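Local coordinates for DUF4348 domain-containing protein (PDB 3SBU) that is of unknown function but adopts an NTF2-like, cystatin-like fold, a scaffold that in many relatives surrounds a pocket for small molecules, at residues Y91-D96 against S212-G217; V177-D182 against I189-L194; F61-Y66 against E139-R144. All coordinates share one frame; numbering follows the deposited sequence.

Interaction 1. Residues Y91-D96 against S212-G217; sequences YTLLFD and SNINYG
Thr92 and Ser212 exchange hydroxyl-to-carbonyl hydrogen bonds where two sheets of this NTF2-like fold meet edge strand to edge strand. Strand 93-95 belongs to an antiparallel sheet and strand 212-215 closes one side of a mixed sheet; their N-to-C directions lie 62° apart, too steeply for a regular ladder, and side chains supply the bonds instead. Thr92 OG1 donates to Ser212 O over 2.7 Å, while Ser212 OG donates to Thr92 O at 2.9 Å, in the carbonyl plane and on a lone pair. Both hydroxyls sit in the crowded position between backbone N and carbonyl carbon (chi1 62° for Thr92), which turns each back toward the opposite main chain. The reciprocal pair holds two carbonyl oxygens, Thr92 O and Ser212 O, close to one another.

Asn213 stands in for a strand neighbour. Its OD1 accepts from Leu94 N at 2.9 Å, the donor lying well above the carboxamide plane, and its ND2 reaches Leu94 O through a water. A second partner for that ND2 is Glu115 OE1, on the adjoining strand 111-116.

On the other flank the packing is apolar. The CB of Leu93 is directed away from 212-217, yet its CD2 meets Ile214 CB at 3.6 Å. The same methyl lies at the edge of the Tyr216 ring, 4.0 Å from Tyr216 CE2, the two side chains crossing at about a right angle. Ile214 touches two further groups: its CG2 rests over one face of the Tyr216 ring, offset toward the rim, and its CD1 approaches Tyr91 CE2 at 4.0 Å. The tyrosines converge at their hydroxyls on one water, which donates to Tyr216 OH, itself also bonded to Asp42 OD1, and lies 2.6 Å from Tyr91 OH.

Interaction 2. Residues V177-D182 against I189-L194; sequences VFVTTD and ILETTL
Val177-Asp182 and Ile189-Leu194 face each other as the two arms of an antiparallel beta hairpin whose first arm also bonds, through Val177 and Val179, to the backbone of Phe256; the centre of the contact lies about 23 Å from the centre of the chain.

Four backbone hydrogen bonds define the register. Phe178 pairs with Thr192 and Thr180 with Leu190 as hydrogen-bonded pairs: Phe178 O accepts from Thr192 N at 2.8 Å and Thr180 N donates to Leu190 O at 2.8 Å. Weaker CA-H...O contacts fill the intervals, as from Val179 CA to Leu190 O at 3.5 Å.

Side-chain contacts divide between the two faces. On the face of Val177, Val179 and Glu191, Val179 CG1 meets Ile189 CD1 at 3.7 Å, and the extended Glu191 chain passes obliquely, bringing OE2 near Val177 CG1. On the other, Phe178 and Thr192 run out from the sheet next to each other; Thr180 and Leu190 do likewise, with Thr180 CG2 against Leu190 CD2 at 3.8 Å.

Polar ends on the second arm serve the dimer. Thr192 OG1 bonds to Asn67 O, and Thr193 OG1 to Glu69 N, both of the second subunit, whose Met123 also packs on Leu190.

Aliphatic groups gather round the Phe178 ring, whose CG is anti to the backbone N (chi1 -175°). Thr192 CG2 touches the ring at its edge and Thr180 CB covers one face toward the rim. Over the opposite face Leu194 makes a CH-pi contact, its CD1 4.2 Å from the Phe178 ring centroid.

Interaction 3. Residues F61-Y66 against E139-R144; sequences FPLPYY and EAINLR
Ile141 O is gripped from the neighbouring strand by two groups. Tyr66 N donates to it at 2.9 Å, nearly straight and in the carbonyl plane, and Tyr65 CA adds a CA-H...O contact to Ile141 O at 3.3 Å. The same oxygen also lies over one face of the Tyr65 ring. Ile141 N in turn donates to Pro64 O, a longer bond of 3.2 Å, so that Ile141 binds the residues on both sides of its partner Tyr65. One step on, Tyr66 does the same around Asn142: besides reaching Ile141 O, it accepts at its own O from Leu143 N, 2.9 Å away.

Side chains extend the contact on both faces of the sheet. Tyr65 CG is anti to the backbone N (chi1 -158°), and the ring beyond it passes obliquely across Ile141, with Tyr65 CE2 3.5 Å from Ile141 CG2. Farther out, Leu143 CD1 reaches the phenol end and comes within 3.5 Å of Tyr65 OH. From the preceding loop Leu63 completes this apolar cluster, its CD2 at 3.8 Å from Ile141 CD1, while its CD1 lies against the Glu139 backbone.

On the other face Tyr66 keeps its ring edge toward Ala140 CB and Asn142 CB. The amide of Asn142 leads away from this strand: its ND2 bonds to a glycerol, probably from the crystallisation liquor, and weakly to Tyr128 OH.

Strand 65-67 also carries strand 70-71 on its far side, so it joins that outermost strand to the long strand 136-143. Bonds from one residue to the two flanking its partner are the signature of parallel beta pairing, here the parallel step in the mixed sheet of an NTF2-like fold.

From the N terminus, 61-66 comes first and waits until 139-144 to close interaction 3, a loop of 72 residues containing only strands and connections. Within that span lies 91-96, whose partner 212-217 arrives much later, so interactions 1 and 3 cross along the chain. Between 139-144 and 212-217 the hairpin of interaction 2 opens and closes over six residues, wholly inside the long loop of interaction 1. Interactions 1 and 3 both reach the mixed sheet, near its two ends; interaction 1 joins it to the antiparallel sheet near the chain's centre. Interactions 2 and 3 lie on opposite sides of that centre, their own centres about 43 Å apart.

Interaction 1. Residues Y91-D96 against S212-G217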
loop_
_atom_site.group_PDB
_atom_site.type_symbol
_atom_site.label_atom_id
_atom_site.label_comp_id
_atom_site.label_asym_id
_atom_site.label_seq_id
_atom_site.Cartn_x
_atom_site.Cartn_y
_atom_site.Cartn_z
ATOM N N TYR A 91 8.886 0.516 -14.834
ATOM C CA TYR A 91 9.562 -0.462 -15.677
ATOM C C TYR A 91 9.944 -1.658 -14.827
ATOM O O TYR A 91 9.816 -1.614 -13.591
ATOM C CB TYR A 91 10.765 0.133 -16.428
ATOM C CG TYR A 91 11.939 0.505 -15.555
ATOM C CD1 TYR A 91 11.987 1.737 -14.908
ATOM C CD2 TYR A 91 13.036 -0.347 -15.425
ATOM C CE1 TYR A 91 13.085 2.104 -14.128
ATOM C CE2 TYR A 91 14.138 0.002 -14.638
ATOM C CZ TYR A 91 14.157 1.227 -13.992
ATOM O OH TYR A 91 15.250 1.568 -13.230
ATOM N N THR A 92 10.367 -2.744 -15.482
ATOM C CA THR A 92 10.686 -3.973 -14.782
ATOM C C THR A 92 12.134 -4.357 -15.001
ATOM O O THR A 92 12.742 -3.976 -16.005
ATOM C CB THR A 92 9.732 -5.138 -15.204
ATOM O OG1 THR A 92 9.876 -5.417 -16.595
ATOM C CG2 THR A 92 8.266 -4.843 -14.945
ATOM N N LEU A 93 12.679 -5.109 -14.036
ATOM C CA LEU A 93 14.011 -5.710 -14.021
ATOM C C LEU A 93 13.853 -7.135 -13.535
ATOM O O LEU A 93 12.983 -7.389 -12.711
ATOM C CB LEU A 93 15.014 -4.953 -13.124
ATOM C CG LEU A 93 15.348 -3.492 -13.438
ATOM C CD1 LEU A 93 16.274 -2.917 -12.351
ATOM C CD2 LEU A 93 16.014 -3.353 -14.799
ATOM N N LEU A 94 14.664 -8.067 -14.054
ATOM C CA LEU A 94 14.589 -9.466 -13.669
ATOM C C LEU A 94 15.910 -9.973 -13.183
ATOM O O LEU A 94 16.951 -9.678 -13.774
ATOM C CB LEU A 94 14.117 -10.339 -14.846
ATOM C CG LEU A 94 12.607 -10.433 -15.002
ATOM C CD1 LEU A 94 12.250 -10.788 -16.428
ATOM C CD2 LEU A 94 12.022 -11.455 -14.025
ATOM N N PHE A 95 15.865 -10.783 -12.129
ATOM C CA PHE A 95 17.036 -11.401 -11.506
ATOM C C PHE A 95 16.697 -12.848 -11.154
ATOM O O PHE A 95 15.528 -13.182 -11.047
ATOM C CB PHE A 95 17.428 -10.607 -10.198
ATOM C CG PHE A 95 17.628 -9.124 -10.392
ATOM C CD1 PHE A 95 16.549 -8.237 -10.302
ATOM C CD2 PHE A 95 18.881 -8.616 -10.701
ATOM C CE1 PHE A 95 16.720 -6.862 -10.530
ATOM C CE2 PHE A 95 19.058 -7.241 -10.937
ATOM C CZ PHE A 95 17.973 -6.371 -10.850
ATOM N N ASP A 96 17.714 -13.664 -10.899
ATOM C CA ASP A 96 17.598 -15.048 -10.438
ATOM C C ASP A 96 17.936 -15.157 -8.961
ATOM O O ASP A 96 17.589 -16.154 -8.321
ATOM C CB ASP A 96 18.618 -15.942 -11.190
ATOM C CG ASP A 96 18.327 -16.163 -12.646
ATOM O OD1 ASP A 96 17.300 -15.632 -13.137
ATOM O OD2 ASP A 96 19.119 -16.859 -13.301
ATOM N N SER A 212 10.069 -5.479 -19.393
ATOM C CA SER A 212 11.362 -4.937 -19.760
ATOM C C SER A 212 12.416 -5.594 -18.884
ATOM O O SER A 212 12.090 -6.244 -17.886
ATOM C CB SER A 212 11.399 -3.425 -19.605
ATOM O OG SER A 212 11.273 -3.016 -18.252
ATOM N N ASN A 213 13.673 -5.429 -19.265
ATOM C CA ASN A 213 14.787 -5.884 -18.474
ATOM C C ASN A 213 15.973 -5.099 -18.907
ATOM O O ASN A 213 16.038 -4.631 -20.046
ATOM C CB ASN A 213 15.025 -7.405 -18.559
ATOM C CG ASN A 213 15.921 -7.926 -17.465
ATOM O OD1 ASN A 213 16.103 -7.303 -16.399
ATOM N ND2 ASN A 213 16.444 -9.119 -17.674
ATOM N N ILE A 214 16.868 -4.851 -17.965
ATOM C CA ILE A 214 18.126 -4.194 -18.230
ATOM C C ILE A 214 19.190 -5.157 -17.757
ATOM O O ILE A 214 19.117 -5.619 -16.626
ATOM C CB ILE A 214 18.251 -2.785 -17.621
ATOM C CG1 ILE A 214 17.111 -1.863 -18.098
ATOM C CG2 ILE A 214 19.628 -2.208 -17.922
ATOM C CD1 ILE A 214 17.046 -0.479 -17.392
ATOM N N ASN A 215 20.129 -5.519 -18.636
ATOM C CA ASN A 215 21.162 -6.455 -18.255
ATOM C C ASN A 215 22.351 -5.707 -17.717
ATOM O O ASN A 215 23.150 -5.161 -18.473
ATOM C CB ASN A 215 21.542 -7.413 -19.415
ATOM C CG ASN A 215 22.658 -8.347 -19.028
ATOM O OD1 ASN A 215 22.753 -8.778 -17.908
ATOM N ND2 ASN A 215 23.581 -8.625 -19.912
ATOM N N TYR A 216 22.498 -5.710 -16.394
ATOM C CA TYR A 216 23.641 -5.115 -15.733
ATOM C C TYR A 216 24.720 -6.195 -15.473
ATOM O O TYR A 216 25.679 -5.931 -14.744
ATOM C CB TYR A 216 23.204 -4.466 -14.404
ATOM C CG TYR A 216 22.157 -3.378 -14.526
ATOM C CD1 TYR A 216 22.522 -2.063 -14.801
ATOM C CD2 TYR A 216 20.820 -3.631 -14.217
ATOM C CE1 TYR A 216 21.571 -1.040 -14.833
ATOM C CE2 TYR A 216 19.859 -2.619 -14.260
ATOM C CZ TYR A 216 20.241 -1.328 -14.562
ATOM O OH TYR A 216 19.281 -0.350 -14.583
ATOM N N GLY A 217 24.525 -7.397 -16.033
ATOM C CA GLY A 217 25.389 -8.553 -15.799
ATOM C C GLY A 217 24.798 -9.594 -14.840
ATOM O O GLY A 217 25.471 -10.565 -14.502
HETATM O O HOH W 1 17.632 0.573 -12.962
HETATM O O HOH W 2 17.816 -11.184 -16.129
#

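Interaction 2. Residues V177-D182 against I189-L194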
loop_
_atom_site.group_PDB
_atom_site.type_symbol
_atom_site.label_atom_id
_atom_site.label_comp_id
_atom_site.label_asym_id
_atom_site.label_seq_id
_atom_site.Cartn_x
_atom_site.Cartn_y
_atom_site.Cartn_z
ATOM N N VAL A 177 4.816 -13.736 2.226
ATOM C CA VAL A 177 5.733 -12.928 3.027
ATOM C C VAL A 177 5.721 -11.493 2.458
ATOM O O VAL A 177 5.762 -11.299 1.240
ATOM C CB VAL A 177 7.155 -13.551 3.103
ATOM C CG1 VAL A 177 8.144 -12.600 3.772
ATOM C CG2 VAL A 177 7.120 -14.868 3.853
ATOM N N PHE A 178 5.562 -10.509 3.348
ATOM C CA PHE A 178 5.484 -9.109 2.969
ATOM C C PHE A 178 6.481 -8.317 3.760
ATOM O O PHE A 178 6.486 -8.333 4.996
ATOM C CB PHE A 178 4.060 -8.557 3.154
ATOM C CG PHE A 178 3.796 -7.157 2.684
ATOM C CD1 PHE A 178 4.199 -6.743 1.428
ATOM C CD2 PHE A 178 3.062 -6.277 3.467
ATOM C CE1 PHE A 178 3.915 -5.461 0.994
ATOM C CE2 PHE A 178 2.743 -5.014 3.012
ATOM C CZ PHE A 178 3.171 -4.613 1.786
ATOM N N VAL A 179 7.334 -7.626 3.050
ATOM C CA VAL A 179 8.308 -6.783 3.711
ATOM C C VAL A 179 7.942 -5.345 3.382
ATOM O O VAL A 179 7.730 -4.993 2.208
ATOM C CB VAL A 179 9.762 -7.144 3.339
ATOM C CG1 VAL A 179 10.749 -6.246 4.075
ATOM C CG2 VAL A 179 10.059 -8.617 3.620
ATOM N N THR A 180 7.815 -4.521 4.410
ATOM C CA THR A 180 7.483 -3.133 4.149
ATOM C C THR A 180 8.129 -2.223 5.214
ATOM O O THR A 180 8.979 -2.677 5.975
ATOM C CB THR A 180 5.944 -2.953 4.021
ATOM O OG1 THR A 180 5.699 -1.661 3.480
ATOM C CG2 THR A 180 5.204 -3.129 5.338
ATOM N N THR A 181 7.694 -0.947 5.266
ATOM C CA THR A 181 8.128 0.055 6.221
ATOM C C THR A 181 7.218 0.004 7.440
ATOM O O THR A 181 6.005 -0.132 7.303
ATOM C CB THR A 181 8.071 1.450 5.537
ATOM O OG1 THR A 181 8.927 1.467 4.401
ATOM C CG2 THR A 181 8.504 2.560 6.439
ATOM N N ASP A 182 7.789 0.160 8.630
ATOM C CA ASP A 182 7.020 0.253 9.856
ATOM C C ASP A 182 6.232 1.602 9.846
ATOM O O ASP A 182 6.868 2.655 9.692
ATOM C CB ASP A 182 7.984 0.166 11.042
ATOM C CG ASP A 182 7.384 0.053 12.415
ATOM O OD1 ASP A 182 6.286 0.619 12.638
ATOM O OD2 ASP A 182 8.055 -0.508 13.301
ATOM N N ILE A 189 12.299 -1.540 9.239
ATOM C CA ILE A 189 11.763 -2.605 8.434
ATOM C C ILE A 189 10.608 -3.284 9.173
ATOM O O ILE A 189 10.644 -3.432 10.395
ATOM C CB ILE A 189 12.896 -3.613 8.060
ATOM C CG1 ILE A 189 12.489 -4.525 6.927
ATOM C CG2 ILE A 189 13.431 -4.404 9.273
ATOM C CD1 ILE A 189 13.580 -4.669 5.873
ATOM N N LEU A 190 9.605 -3.724 8.422
ATOM C CA LEU A 190 8.496 -4.465 9.000
ATOM C C LEU A 190 8.266 -5.733 8.186
ATOM O O LEU A 190 7.948 -5.669 6.994
ATOM C CB LEU A 190 7.226 -3.608 9.082
ATOM C CG LEU A 190 5.909 -4.350 9.447
ATOM C CD1 LEU A 190 5.840 -4.651 10.932
ATOM C CD2 LEU A 190 4.735 -3.507 9.114
ATOM N N GLU A 191 8.471 -6.879 8.812
ATOM C CA GLU A 191 8.179 -8.124 8.122
ATOM C C GLU A 191 6.856 -8.660 8.609
ATOM O O GLU A 191 6.645 -8.833 9.809
ATOM C CB GLU A 191 9.273 -9.174 8.280
ATOM C CG GLU A 191 8.918 -10.398 7.435
ATOM C CD GLU A 191 9.974 -11.480 7.302
ATOM O OE1 GLU A 191 11.182 -11.159 7.385
ATOM O OE2 GLU A 191 9.586 -12.648 7.067
ATOM N N THR A 192 5.961 -8.900 7.680
ATOM C CA THR A 192 4.619 -9.363 8.017
ATOM C C THR A 192 4.188 -10.376 6.954
ATOM O O THR A 192 5.024 -10.813 6.157
ATOM C CB THR A 192 3.665 -8.129 8.155
ATOM O OG1 THR A 192 2.417 -8.561 8.651
ATOM C CG2 THR A 192 3.422 -7.412 6.833
ATOM N N THR A 193 2.899 -10.740 6.934
ATOM C CA THR A 193 2.339 -11.655 5.938
ATOM C C THR A 193 1.076 -11.059 5.365
ATOM O O THR A 193 0.472 -10.217 6.010
ATOM C CB THR A 193 2.087 -13.057 6.528
ATOM O OG1 THR A 193 1.153 -12.947 7.589
ATOM C CG2 THR A 193 3.361 -13.754 7.000
ATOM N N LEU A 194 0.706 -11.454 4.136
ATOM C CA LEU A 194 -0.551 -11.080 3.468
ATOM C C LEU A 194 -1.347 -12.326 3.138
ATOM O O LEU A 194 -0.757 -13.290 2.650
ATOM C CB LEU A 194 -0.341 -10.315 2.137
ATOM C CG LEU A 194 0.425 -9.003 2.123
ATOM C CD1 LEU A 194 0.699 -8.585 0.707
ATOM C CD2 LEU A 194 -0.339 -7.877 2.825
#

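Interaction 3. Residues F61-Y66 against E139-R144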
loop_
_atom_site.group_PDB
_atom_site.type_symbol
_atom_site.label_atom_id
_atom_site.label_comp_id
_atom_site.label_asym_id
_atom_site.label_seq_id
_atom_site.Cartn_x
_atom_site.Cartn_y
_atom_site.Cartn_z
ATOM N N PHE A 61 25.334 3.961 -37.140
ATOM C CA PHE A 61 24.710 3.755 -38.447
ATOM C C PHE A 61 25.741 3.350 -39.508
ATOM O O PHE A 61 26.814 3.959 -39.542
ATOM C CB PHE A 61 23.944 5.010 -38.909
ATOM C CG PHE A 61 22.683 5.302 -38.128
ATOM C CD1 PHE A 61 21.592 4.442 -38.189
ATOM C CD2 PHE A 61 22.578 6.449 -37.349
ATOM C CE1 PHE A 61 20.422 4.717 -37.478
ATOM C CE2 PHE A 61 21.410 6.722 -36.633
ATOM C CZ PHE A 61 20.335 5.859 -36.712
ATOM N N PRO A 62 25.435 2.373 -40.412
ATOM C CA PRO A 62 24.218 1.527 -40.454
ATOM C C PRO A 62 24.172 0.631 -39.213
ATOM O O PRO A 62 25.212 0.095 -38.806
ATOM C CB PRO A 62 24.375 0.743 -41.765
ATOM C CG PRO A 62 25.860 0.686 -42.002
ATOM C CD PRO A 62 26.409 1.980 -41.452
ATOM N N LEU A 63 22.996 0.549 -38.562
ATOM C CA LEU A 63 22.833 -0.218 -37.324
ATOM C C LEU A 63 22.611 -1.700 -37.600
ATOM O O LEU A 63 21.596 -2.065 -38.201
ATOM C CB LEU A 63 21.681 0.344 -36.466
ATOM C CG LEU A 63 21.439 -0.308 -35.080
ATOM C CD1 LEU A 63 22.434 0.208 -34.023
ATOM C CD2 LEU A 63 20.032 -0.054 -34.610
ATOM N N PRO A 64 23.541 -2.577 -37.169
ATOM C CA PRO A 64 23.304 -4.024 -37.333
ATOM C C PRO A 64 22.044 -4.454 -36.571
ATOM O O PRO A 64 21.924 -4.162 -35.383
ATOM C CB PRO A 64 24.566 -4.670 -36.740
ATOM C CG PRO A 64 25.561 -3.571 -36.609
ATOM C CD PRO A 64 24.791 -2.311 -36.436
ATOM N N TYR A 65 21.065 -5.029 -37.289
ATOM C CA TYR A 65 19.787 -5.527 -36.774
ATOM C C TYR A 65 19.699 -7.033 -37.079
ATOM O O TYR A 65 19.737 -7.421 -38.250
ATOM C CB TYR A 65 18.622 -4.749 -37.435
ATOM C CG TYR A 65 17.318 -4.763 -36.662
ATOM C CD1 TYR A 65 16.436 -5.837 -36.761
ATOM C CD2 TYR A 65 16.937 -3.676 -35.877
ATOM C CE1 TYR A 65 15.226 -5.847 -36.063
ATOM C CE2 TYR A 65 15.721 -3.666 -35.192
ATOM C CZ TYR A 65 14.879 -4.765 -35.265
ATOM O OH TYR A 65 13.688 -4.761 -34.570
ATOM N N TYR A 66 19.597 -7.881 -36.060
ATOM C CA TYR A 66 19.564 -9.307 -36.347
ATOM C C TYR A 66 18.195 -9.897 -36.029
ATOM O O TYR A 66 17.712 -9.773 -34.906
ATOM C CB TYR A 66 20.687 -10.036 -35.584
ATOM C CG TYR A 66 22.068 -9.490 -35.872
ATOM C CD1 TYR A 66 22.813 -9.957 -36.951
ATOM C CD2 TYR A 66 22.631 -8.502 -35.065
ATOM C CE1 TYR A 66 24.085 -9.444 -37.227
ATOM C CE2 TYR A 66 23.898 -7.987 -35.325
ATOM C CZ TYR A 66 24.624 -8.461 -36.404
ATOM O OH TYR A 66 25.867 -7.941 -36.655
ATOM N N GLU A 139 24.682 -0.104 -30.366
ATOM C CA GLU A 139 25.551 -0.843 -31.282
ATOM C C GLU A 139 24.809 -1.834 -32.157
ATOM O O GLU A 139 25.244 -2.056 -33.283
ATOM C CB GLU A 139 26.633 -1.599 -30.486
ATOM C CG GLU A 139 27.605 -0.698 -29.741
ATOM C CD GLU A 139 28.583 0.115 -30.569
ATOM O OE1 GLU A 139 28.996 -0.352 -31.655
ATOM O OE2 GLU A 139 28.964 1.214 -30.109
ATOM N N ALA A 140 23.740 -2.473 -31.639
ATOM C CA ALA A 140 22.965 -3.492 -32.352
ATOM C C ALA A 140 21.629 -3.759 -31.677
ATOM O O ALA A 140 21.448 -3.463 -30.492
ATOM C CB ALA A 140 23.758 -4.805 -32.426
ATOM N N ILE A 141 20.710 -4.341 -32.426
ATOM C CA ILE A 141 19.413 -4.789 -31.932
ATOM C C ILE A 141 19.254 -6.204 -32.425
ATOM O O ILE A 141 19.540 -6.455 -33.587
ATOM C CB ILE A 141 18.205 -3.879 -32.348
ATOM C CG1 ILE A 141 18.322 -2.463 -31.734
ATOM C CG2 ILE A 141 16.852 -4.528 -31.948
ATOM C CD1 ILE A 141 17.345 -1.435 -32.313
ATOM N N ASN A 142 18.838 -7.138 -31.574
ATOM C CA ASN A 142 18.567 -8.484 -32.098
ATOM C C ASN A 142 17.232 -8.987 -31.555
ATOM O O ASN A 142 16.722 -8.446 -30.582
ATOM C CB ASN A 142 19.723 -9.481 -31.848
ATOM C CG ASN A 142 19.944 -9.966 -30.427
ATOM O OD1 ASN A 142 19.122 -9.813 -29.524
ATOM N ND2 ASN A 142 21.075 -10.596 -30.203
ATOM N N LEU A 143 16.654 -9.975 -32.220
ATOM C CA LEU A 143 15.418 -10.643 -31.813
ATOM C C LEU A 143 15.685 -12.101 -31.738
ATOM O O LEU A 143 16.202 -12.698 -32.684
ATOM C CB LEU A 143 14.225 -10.383 -32.745
ATOM C CG LEU A 143 13.469 -9.122 -32.455
ATOM C CD1 LEU A 143 13.998 -7.989 -33.309
ATOM C CD2 LEU A 143 12.014 -9.306 -32.709
ATOM N N ARG A 144 15.357 -12.672 -30.595
ATOM C CA ARG A 144 15.587 -14.077 -30.332
ATOM C C ARG A 144 14.380 -14.691 -29.649
ATOM O O ARG A 144 13.662 -14.015 -28.901
ATOM C CB ARG A 144 16.843 -14.223 -29.441
ATOM C CG ARG A 144 18.165 -14.140 -30.212
ATOM C CD ARG A 144 19.290 -14.069 -29.207
ATOM N NE ARG A 144 20.589 -13.812 -29.829
ATOM C CZ ARG A 144 21.712 -13.614 -29.149
ATOM N NH1 ARG A 144 21.704 -13.629 -27.823
ATOM N NH2 ARG A 144 22.850 -13.385 -29.789
#